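Local coordinates for protein TatD-related deoxyribonuclease (Thermotoga maritima, PDB 1J6O) that probably hydrolyses DNA as a metal-dependent nuclease of the TatD family, built on a TIM-barrel fold, at residues E199-V204 and Q242-P247; V99-T104 and I126-K131. All blocks are in the same frame, centred on the assembly; numbering follows the deposited sequence.

In the fold
Both contacts belong to a TatD-type TIM barrel, in which eight parallel strands follow one another in chain order and helices pack around them. Interaction 2 is buried and joins a barrel strand to the helix that follows it; interaction 1 is partly buried and joins two helix ends near the surface. They lie on opposite sides of the chain's centre, with their own centres about 30 Å apart and their nearest atoms about 18 Å apart. Interaction 2 has the closer tie to the predicted metal sites: its strand carries E103, and the I101 side chain is about 11 Å from those of H17 and H139, which are assigned to different cations. Interaction 1 lies away from these residues.

Interaction 1. Residues E199-V204 and Q242-P247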
loop_
_atom_site.group_PDB
_atom_site.type_symbol
_atom_site.label_atom_id
_atom_site.label_comp_id
_atom_site.label_asym_id
_atom_site.label_seq_id
_atom_site.Cartn_x
_atom_site.Cartn_y
_atom_site.Cartn_z
ATOM N N GLU A 199 1.081 18.012 8.279
ATOM C CA GLU A 199 2.189 18.382 9.155
ATOM C C GLU A 199 3.155 17.188 9.254
ATOM O O GLU A 199 4.376 17.372 9.327
ATOM C CB GLU A 199 1.662 18.786 10.536
ATOM C CG GLU A 199 2.729 19.352 11.491
ATOM C CD GLU A 199 3.483 20.579 10.931
ATOM O OE1 GLU A 199 2.837 21.495 10.348
ATOM O OE2 GLU A 199 4.731 20.635 11.085
ATOM N N VAL A 200 2.611 15.971 9.245
ATOM C CA VAL A 200 3.433 14.754 9.324
ATOM C C VAL A 200 4.306 14.640 8.073
ATOM O O VAL A 200 5.506 14.351 8.138
ATOM C CB VAL A 200 2.565 13.479 9.407
ATOM C CG1 VAL A 200 3.450 12.253 9.288
ATOM C CG2 VAL A 200 1.806 13.442 10.727
ATOM N N VAL A 201 3.690 14.844 6.920
ATOM C CA VAL A 201 4.427 14.772 5.674
ATOM C C VAL A 201 5.548 15.817 5.703
ATOM O O VAL A 201 6.670 15.564 5.255
ATOM C CB VAL A 201 3.505 15.061 4.463
ATOM C CG1 VAL A 201 4.340 15.297 3.234
ATOM C CG2 VAL A 201 2.587 13.867 4.221
ATOM N N LYS A 202 5.234 16.989 6.247
ATOM C CA LYS A 202 6.212 18.069 6.332
ATOM C C LYS A 202 7.441 17.690 7.171
ATOM O O LYS A 202 8.581 17.999 6.800
ATOM C CB LYS A 202 5.537 19.324 6.903
ATOM C CG LYS A 202 6.308 20.629 6.674
ATOM C CD LYS A 202 5.398 21.838 6.923
ATOM C CE LYS A 202 6.161 23.171 6.835
ATOM N NZ LYS A 202 5.253 24.362 7.043
ATOM N N ARG A 203 7.199 17.011 8.285
ATOM C CA ARG A 203 8.261 16.578 9.201
ATOM C C ARG A 203 9.066 15.393 8.711
ATOM O O ARG A 203 10.279 15.316 8.927
ATOM C CB ARG A 203 7.671 16.176 10.560
ATOM C CG ARG A 203 6.815 17.223 11.268
ATOM C CD ARG A 203 7.653 18.301 11.928
ATOM N NE ARG A 203 8.462 17.784 13.037
ATOM C CZ ARG A 203 7.965 17.312 14.180
ATOM N NH1 ARG A 203 6.654 17.277 14.385
ATOM N NH2 ARG A 203 8.784 16.887 15.134
ATOM N N VAL A 204 8.394 14.455 8.055
ATOM C CA VAL A 204 9.066 13.262 7.558
ATOM C C VAL A 204 9.895 13.448 6.291
ATOM O O VAL A 204 10.986 12.892 6.170
ATOM C CB VAL A 204 8.037 12.134 7.339
ATOM C CG1 VAL A 204 8.705 10.931 6.715
ATOM C CG2 VAL A 204 7.409 11.754 8.691
ATOM N N GLN A 242 3.422 21.188 -2.437
ATOM C CA GLN A 242 3.128 22.484 -1.844
ATOM C C GLN A 242 3.477 22.514 -0.365
ATOM O O GLN A 242 4.062 23.479 0.137
ATOM C CB GLN A 242 1.654 22.818 -2.055
ATOM C CG GLN A 242 1.311 22.843 -3.524
ATOM C CD GLN A 242 -0.151 23.016 -3.789
ATOM O OE1 GLN A 242 -0.997 22.608 -2.986
ATOM N NE2 GLN A 242 -0.471 23.608 -4.934
ATOM N N VAL A 243 3.135 21.446 0.339
ATOM C CA VAL A 243 3.433 21.398 1.763
ATOM C C VAL A 243 4.937 21.377 2.049
ATOM O O VAL A 243 5.393 21.920 3.072
ATOM C CB VAL A 243 2.762 20.166 2.423
ATOM C CG1 VAL A 243 3.398 19.882 3.792
ATOM C CG2 VAL A 243 1.248 20.413 2.590
ATOM N N LEU A 244 5.712 20.764 1.157
ATOM C CA LEU A 244 7.156 20.680 1.341
ATOM C C LEU A 244 7.908 21.805 0.668
ATOM O O LEU A 244 9.119 21.922 0.837
ATOM C CB LEU A 244 7.692 19.363 0.791
ATOM C CG LEU A 244 7.277 18.099 1.546
ATOM C CD1 LEU A 244 7.740 16.894 0.757
ATOM C CD2 LEU A 244 7.883 18.098 2.930
ATOM N N GLY A 245 7.190 22.612 -0.102
ATOM C CA GLY A 245 7.822 23.713 -0.798
ATOM C C GLY A 245 8.849 23.248 -1.821
ATOM O O GLY A 245 9.919 23.864 -1.949
ATOM N N VAL A 246 8.554 22.169 -2.554
ATOM C CA VAL A 246 9.488 21.662 -3.561
ATOM C C VAL A 246 8.785 21.400 -4.902
ATOM O O VAL A 246 7.559 21.312 -4.967
ATOM C CB VAL A 246 10.209 20.350 -3.089
ATOM C CG1 VAL A 246 10.876 20.580 -1.736
ATOM C CG2 VAL A 246 9.218 19.183 -2.999
ATOM N N PRO A 247 9.550 21.305 -5.997
ATOM C CA PRO A 247 8.906 21.049 -7.293
ATOM C C PRO A 247 8.179 19.684 -7.314
ATOM O O PRO A 247 8.569 18.752 -6.592
ATOM C CB PRO A 247 10.079 21.073 -8.277
ATOM C CG PRO A 247 11.118 21.913 -7.590
ATOM C CD PRO A 247 10.997 21.525 -6.141
HETATM O O HOH W 1 3.997 24.133 4.614
#
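A single water ties the K202 side chain to the backbone of V243, although no direct hydrogen bond joins the two helix ends. The water accepts from K202 NZ at 2.7 Å and donates to V243 O at 3.0 Å. The lysine reaches it by running fully extended, with CG anti to the backbone N (chi1 -163°), so that its methylenes pass V243 before the ammonium group meets the water. K202 CB rests on V243 CG1 at 3.8 Å, and the two side chains slant across each other. L244 makes the second close approach: its CD2 methyl lies against the facing backbone, 3.6 Å from V201 O and 3.8 Å from K202 CA. V201 CG1 also approaches L244 CG, a looser apolar contact at 4.4 Å. A Schellman motif closes the helix just after L244, with G245 as the C-prime residue at positive phi; there the chain turns toward P247, the N-cap of helix 248-264. The contact thus joins the C-terminal part of helix 195-204 to the end of helix 233-244. V200 and V204 pack on helix 170-179, while L244 also touches L206 in the loop leading to strand 209-211.

Interaction 2. Residues V99-T104 and I126-K131; sequences VAIGET and IELAGK
I101 meets L128 and A129 through carbon contacts alone, its side chain directed from the strand toward the helix. CD1 of I101 touches the CD2 branch of L128 at 3.9 Å, the two side chains crossing at about a right angle. Nearer the strand backbone, I101 CG1 lies 4.0 Å from A129 CB, while I101 CB is 4.1 Å from the same methyl. The small alanine lets the helix come close, and the CA atoms of I101 and A129 are 6.0 Å apart. One branch of I101 makes both contacts: CG1, anti to the carbonyl carbon (chi1 -69°), lies against A129 and carries CD1 on to L128.

Backbone pairing sets the isoleucine in place, with I101 bonded to P135 and V137 on one flank, and A100 and G102 bonded to V71 on the other. Two residues beyond I101 is E103, preceded by a cis peptide bond and predicted to bind a divalent metal cation; its OE1 is hydrogen-bonded to H17 NE2.

The contact lies within the beta-alpha-beta unit of strand 98-107, helix 115-132 and strand 136-141, part of the TIM barrel. Because A129 packs on L136 as well as on I101, the helix covers strand 98-107 and reaches across to its neighbour 136-141. On the other flank of strand 98-107, the I101 side chain also touches V71 of strand 67-71.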
loop_
_atom_site.group_PDB
_atom_site.type_symbol
_atom_site.label_atom_id
_atom_site.label_comp_id
_atom_site.label_asym_id
_atom_site.label_seq_id
_atom_site.Cartn_x
_atom_site.Cartn_y
_atom_site.Cartn_z
ATOM N N VAL A 99 4.992 -9.154 -5.717
ATOM C CA VAL A 99 6.115 -8.415 -5.154
ATOM C C VAL A 99 5.985 -8.057 -3.687
ATOM O O VAL A 99 6.848 -7.388 -3.120
ATOM C CB VAL A 99 6.305 -7.089 -5.952
ATOM C CG1 VAL A 99 6.581 -7.393 -7.434
ATOM C CG2 VAL A 99 5.013 -6.252 -5.881
ATOM N N ALA A 100 4.914 -8.514 -3.052
ATOM C CA ALA A 100 4.740 -8.183 -1.660
ATOM C C ALA A 100 3.660 -9.057 -1.064
ATOM O O ALA A 100 2.952 -9.744 -1.789
ATOM C CB ALA A 100 4.309 -6.697 -1.530
ATOM N N ILE A 101 3.596 -9.037 0.260
ATOM C CA ILE A 101 2.616 -9.786 1.032
ATOM C C ILE A 101 1.784 -8.706 1.719
ATOM O O ILE A 101 2.326 -7.825 2.414
ATOM C CB ILE A 101 3.255 -10.704 2.136
ATOM C CG1 ILE A 101 4.025 -11.862 1.499
ATOM C CG2 ILE A 101 2.121 -11.304 3.029
ATOM C CD1 ILE A 101 3.176 -12.804 0.657
ATOM N N GLY A 102 0.469 -8.770 1.499
ATOM C CA GLY A 102 -0.476 -7.822 2.074
ATOM C C GLY A 102 -1.634 -7.732 1.082
ATOM O O GLY A 102 -1.512 -8.222 -0.041
ATOM N N GLU A 103 -2.713 -7.044 1.418
ATOM C CA GLU A 103 -2.897 -6.323 2.670
ATOM C C GLU A 103 -2.974 -7.179 3.935
ATOM O O GLU A 103 -3.637 -8.217 3.965
ATOM C CB GLU A 103 -4.170 -5.467 2.530
ATOM C CG GLU A 103 -4.098 -4.152 3.251
ATOM C CD GLU A 103 -5.193 -3.184 2.832
ATOM O OE1 GLU A 103 -5.562 -3.132 1.633
ATOM O OE2 GLU A 103 -5.676 -2.458 3.724
ATOM N N THR A 104 -2.230 -6.772 4.956
ATOM C CA THR A 104 -2.231 -7.502 6.227
ATOM C C THR A 104 -2.010 -6.478 7.334
ATOM O O THR A 104 -1.408 -5.430 7.110
ATOM C CB THR A 104 -1.136 -8.614 6.272
ATOM O OG1 THR A 104 -1.237 -9.327 7.516
ATOM C CG2 THR A 104 0.245 -8.036 6.134
ATOM N N ILE A 126 3.469 -11.910 8.362
ATOM C CA ILE A 126 4.748 -11.250 8.553
ATOM C C ILE A 126 5.784 -12.375 8.447
ATOM O O ILE A 126 6.836 -12.213 7.810
ATOM C CB ILE A 126 4.828 -10.628 9.965
ATOM C CG1 ILE A 126 3.936 -9.393 10.027
ATOM C CG2 ILE A 126 6.277 -10.324 10.330
ATOM C CD1 ILE A 126 3.806 -8.842 11.456
ATOM N N GLU A 127 5.506 -13.521 9.081
ATOM C CA GLU A 127 6.452 -14.645 9.024
ATOM C C GLU A 127 6.635 -15.151 7.600
ATOM O O GLU A 127 7.759 -15.520 7.195
ATOM C CB GLU A 127 6.011 -15.782 9.957
ATOM C CG GLU A 127 5.997 -15.294 11.382
ATOM C CD GLU A 127 5.609 -16.352 12.407
ATOM O OE1 GLU A 127 4.593 -17.053 12.215
ATOM O OE2 GLU A 127 6.306 -16.437 13.422
ATOM N N LEU A 128 5.552 -15.172 6.825
ATOM C CA LEU A 128 5.675 -15.631 5.450
ATOM C C LEU A 128 6.531 -14.642 4.637
ATOM O O LEU A 128 7.376 -15.046 3.833
ATOM C CB LEU A 128 4.300 -15.758 4.793
ATOM C CG LEU A 128 4.343 -16.090 3.301
ATOM C CD1 LEU A 128 4.947 -17.472 3.058
ATOM C CD2 LEU A 128 2.939 -16.038 2.744
ATOM N N ALA A 129 6.302 -13.346 4.832
ATOM C CA ALA A 129 7.078 -12.342 4.099
ATOM C C ALA A 129 8.579 -12.487 4.439
ATOM O O ALA A 129 9.453 -12.344 3.561
ATOM C CB ALA A 129 6.577 -10.938 4.443
ATOM N N GLY A 130 8.879 -12.764 5.709
ATOM C CA GLY A 130 10.268 -12.926 6.113
ATOM C C GLY A 130 10.866 -14.118 5.372
ATOM O O GLY A 130 11.981 -14.059 4.816
ATOM N N LYS A 131 10.116 -15.213 5.340
ATOM C CA LYS A 131 10.570 -16.410 4.667
ATOM C C LYS A 131 10.850 -16.201 3.168
ATOM O O LYS A 131 11.874 -16.645 2.629
ATOM C CB LYS A 131 9.510 -17.500 4.846
ATOM C CG LYS A 131 9.797 -18.792 4.088
ATOM C CD LYS A 131 8.683 -19.809 4.342
ATOM C CE LYS A 131 8.794 -21.038 3.449
ATOM N NZ LYS A 131 7.550 -21.875 3.521
#